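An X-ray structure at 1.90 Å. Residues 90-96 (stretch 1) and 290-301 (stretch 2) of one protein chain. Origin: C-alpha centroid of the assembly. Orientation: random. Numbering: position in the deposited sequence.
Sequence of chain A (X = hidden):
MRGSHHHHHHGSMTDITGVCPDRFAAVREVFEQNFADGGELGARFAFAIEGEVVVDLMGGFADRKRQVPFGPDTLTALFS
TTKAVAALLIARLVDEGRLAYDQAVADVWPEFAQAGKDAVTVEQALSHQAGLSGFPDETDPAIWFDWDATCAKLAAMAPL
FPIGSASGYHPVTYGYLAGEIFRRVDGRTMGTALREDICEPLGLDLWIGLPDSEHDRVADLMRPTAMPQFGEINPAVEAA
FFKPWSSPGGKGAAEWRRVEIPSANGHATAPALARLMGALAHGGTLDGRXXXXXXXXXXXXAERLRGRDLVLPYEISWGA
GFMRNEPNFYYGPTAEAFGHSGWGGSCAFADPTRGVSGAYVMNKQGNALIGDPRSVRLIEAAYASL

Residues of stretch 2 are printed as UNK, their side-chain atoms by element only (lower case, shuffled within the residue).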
# COMPACT_ATOMS: atom_id res chain seq x y z
N ILE A 90 6.91 2.62 9.85
CA ILE A 90 7.71 3.80 10.15
C ILE A 90 7.03 4.63 11.23
O ILE A 90 7.67 5.09 12.19
CB ILE A 90 7.98 4.64 8.89
CG1 ILE A 90 8.93 3.92 7.92
CG2 ILE A 90 8.53 6.01 9.26
CD1 ILE A 90 10.35 3.74 8.45
N ALA A 91 5.71 4.85 11.09
CA ALA A 91 4.97 5.65 12.06
C ALA A 91 5.15 5.12 13.48
O ALA A 91 5.22 5.90 14.44
CB ALA A 91 3.48 5.67 11.71
N ARG A 92 5.22 3.80 13.63
CA ARG A 92 5.47 3.20 14.94
C ARG A 92 6.86 3.56 15.48
O ARG A 92 6.99 3.90 16.66
CB ARG A 92 5.30 1.68 14.85
CG ARG A 92 3.83 1.23 14.78
CD ARG A 92 3.70 -0.29 14.71
NE ARG A 92 3.80 -0.96 16.01
CZ ARG A 92 4.68 -1.92 16.31
NH1 ARG A 92 5.56 -2.32 15.40
NH2 ARG A 92 4.69 -2.47 17.51
N LEU A 93 7.90 3.47 14.64
CA LEU A 93 9.24 3.87 15.10
C LEU A 93 9.26 5.31 15.57
O LEU A 93 9.92 5.63 16.58
CB LEU A 93 10.28 3.71 13.99
CG LEU A 93 10.67 2.33 13.53
CD1 LEU A 93 11.76 2.45 12.46
CD2 LEU A 93 11.16 1.51 14.72
N VAL A 94 8.61 6.21 14.84
CA VAL A 94 8.58 7.61 15.25
C VAL A 94 7.82 7.75 16.56
O VAL A 94 8.29 8.40 17.51
CB VAL A 94 7.98 8.48 14.13
CG1 VAL A 94 7.80 9.91 14.61
CG2 VAL A 94 8.89 8.46 12.91
N ASP A 95 6.64 7.13 16.64
CA ASP A 95 5.83 7.21 17.85
C ASP A 95 6.59 6.69 19.07
O ASP A 95 6.40 7.20 20.18
CB ASP A 95 4.53 6.41 17.67
CG ASP A 95 3.56 6.57 18.84
OD1 ASP A 95 3.32 7.72 19.29
OD2 ASP A 95 3.02 5.54 19.30
N GLU A 96 7.43 5.67 18.88
CA GLU A 96 8.23 5.11 19.95
C GLU A 96 9.44 5.97 20.30
O GLU A 96 10.17 5.61 21.23
CB GLU A 96 8.70 3.70 19.58
CG GLU A 96 7.58 2.66 19.49
CD GLU A 96 8.00 1.41 18.73
OE1 GLU A 96 9.22 1.22 18.51
OE2 GLU A 96 7.12 0.62 18.34
N UNK A 290 -2.19 -2.22 21.89
CA UNK A 290 -1.82 -0.91 21.34
C UNK A 290 -0.69 -1.07 20.33
O UNK A 290 0.42 -1.50 20.68
o UNK A 290 -1.12 1.33 21.93
c UNK A 290 -1.41 0.04 22.46
N UNK A 291 -0.96 -0.72 19.07
CA UNK A 291 0.08 -0.70 18.04
C UNK A 291 0.78 0.65 17.94
O UNK A 291 1.94 0.70 17.50
c UNK A 291 -0.11 -3.45 16.95
c UNK A 291 -1.70 -2.67 15.19
c UNK A 291 -0.52 -1.03 16.67
c UNK A 291 -1.15 -2.42 16.58
N UNK A 292 0.10 1.73 18.32
CA UNK A 292 0.59 3.09 18.14
C UNK A 292 -0.34 4.00 18.94
O UNK A 292 -1.50 3.65 19.17
c UNK A 292 -0.82 3.40 16.05
c UNK A 292 1.23 4.83 16.40
c UNK A 292 0.61 3.46 16.64
c UNK A 292 1.58 5.12 14.94
N UNK A 293 0.15 5.16 19.37
CA UNK A 293 -0.70 6.10 20.09
C UNK A 293 -1.52 6.96 19.13
O UNK A 293 -1.17 7.11 17.96
o UNK A 293 0.78 8.04 20.20
c UNK A 293 0.14 7.02 21.00
c UNK A 293 1.18 6.21 21.76
N UNK A 294 -2.62 7.54 19.61
CA UNK A 294 -3.35 8.52 18.77
C UNK A 294 -2.47 9.65 18.27
O UNK A 294 -2.59 10.06 17.10
c UNK A 294 -4.70 7.87 20.66
c UNK A 294 -3.36 7.18 20.84
c UNK A 294 -4.44 9.03 19.72
N UNK A 295 -1.59 10.16 19.12
CA UNK A 295 -0.64 11.18 18.67
C UNK A 295 0.20 10.67 17.50
O UNK A 295 0.42 11.41 16.53
c UNK A 295 0.25 11.60 19.83
N UNK A 296 0.65 9.42 17.58
CA UNK A 296 1.47 8.86 16.52
C UNK A 296 0.72 8.71 15.21
O UNK A 296 1.27 8.95 14.13
N UNK A 297 -0.57 8.33 15.29
CA UNK A 297 -1.40 8.27 14.08
C UNK A 297 -1.53 9.66 13.46
O UNK A 297 -1.34 9.84 12.26
c UNK A 297 -2.61 6.24 14.94
c UNK A 297 -3.90 5.63 15.44
c UNK A 297 -2.78 7.67 14.40
c UNK A 297 -3.66 7.70 13.14
N UNK A 298 -1.85 10.66 14.29
CA UNK A 298 -2.01 12.02 13.79
C UNK A 298 -0.72 12.53 13.13
O UNK A 298 -0.77 13.19 12.08
c UNK A 298 -2.44 12.94 14.93
n UNK A 298 -3.37 17.62 16.44
c UNK A 298 -2.72 14.36 14.50
c UNK A 298 -3.07 15.24 15.70
c UNK A 298 -3.19 16.71 15.27
N UNK A 299 0.44 12.23 13.72
CA UNK A 299 1.69 12.72 13.14
C UNK A 299 1.95 12.09 11.78
O UNK A 299 2.43 12.75 10.85
c UNK A 299 2.85 12.46 14.10
N UNK A 300 1.64 10.79 11.64
CA UNK A 300 1.90 10.07 10.39
C UNK A 300 0.98 10.51 9.26
O UNK A 300 1.37 10.43 8.09
c UNK A 300 1.74 8.56 10.60
N UNK A 301 -0.25 10.92 9.57
CA UNK A 301 -1.19 11.15 8.48
C UNK A 301 -1.35 12.62 8.12
O UNK A 301 -2.05 12.92 7.14
c UNK A 301 -2.44 9.05 9.03
o UNK A 301 -3.07 11.15 10.02
c UNK A 301 -2.56 10.55 8.82
O HOH W 1 4.14 8.57 14.40
O HOH W 2 3.02 -2.17 19.70
O HOH W 3 4.32 1.83 18.53

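Position 290 carries one carbon and then one oxygen, and these stay out of reach of stretch 1. It is Ser-290. Its carbonyl O accepts from a water that in turn accepts from Arg-92 NH2.

Position 291 has four carbons, forked at the second. This is Leu-291. Its CB lies 4.4 Å from Arg-92 NE, but the stronger link is through the backbone: Arg-92 NE donates to Leu-291 O at 2.9 Å. A second water donates to the same O and to Glu-96 OE2.

Position 292 also has four carbons, but the fork is at the first and one arm is two carbons long. The longer arm ends 3.8 Å from CB of Ala-91. It is Ile-292, and the terminal atom is CD1.

Position 293 has one carbon bearing one oxygen and one carbon. The oxygen lies 2.7 Å from Asp-95 OD1. A methyl and a hydroxyl on one carbon make it Thr-293. OG1 donates to Asp-95 OD1, and the backbone N of Thr-293 donates to Asp-95 OD2 at 2.9 Å.

Position 294 has three carbons that close a ring onto the backbone N. It is Pro-294, in the first turn of the helix, with its CB pointing away from stretch 1.

Position 295 has a single carbon, directed sideways. It is Ala-295.

Position 296 has no side-chain atoms, so it is Gly-296. Its CA is 3.5 Å from Asp-95 OD1. An ideal CB here would lie 2.6 Å from Asp-95 CG, a clash. Gly-296 N donates to Thr-293 OG1 at 3.0 Å, capping the helix.

Position 297 has four carbons, forked at the first, with one arm of two carbons. It is Ile-297, pointing away.

Position 298 has four carbons in a row ending in nitrogen. It is Lys-298, fully extended and out of reach.

Position 299 has one carbon, pointing toward stretch 1 but not touching it. It is Ala-299.

Position 300 has one carbon, 3.6 Å from Ala-91 CB. It is Ala-300.

Position 301 has one carbon bearing one oxygen and one carbon, out of reach. It is Thr-301.

The contact combines polar anchoring with close apolar packing. Asp-95 holds the N-cap residue by both its N and its OG1, while that same OG1 accepts from Gly-296 N. Bare Gly-296 lets the backbones approach to 4.8 Å between its CA and Asp-95 CA. Ala-91 packs on Ile-292 and Ala-300, and a water bridges Ala-91 O and Gly-296 O. Arg-92 secures the segment before the helix.

Stretch 2 290-301: SLITPAGIKAAT
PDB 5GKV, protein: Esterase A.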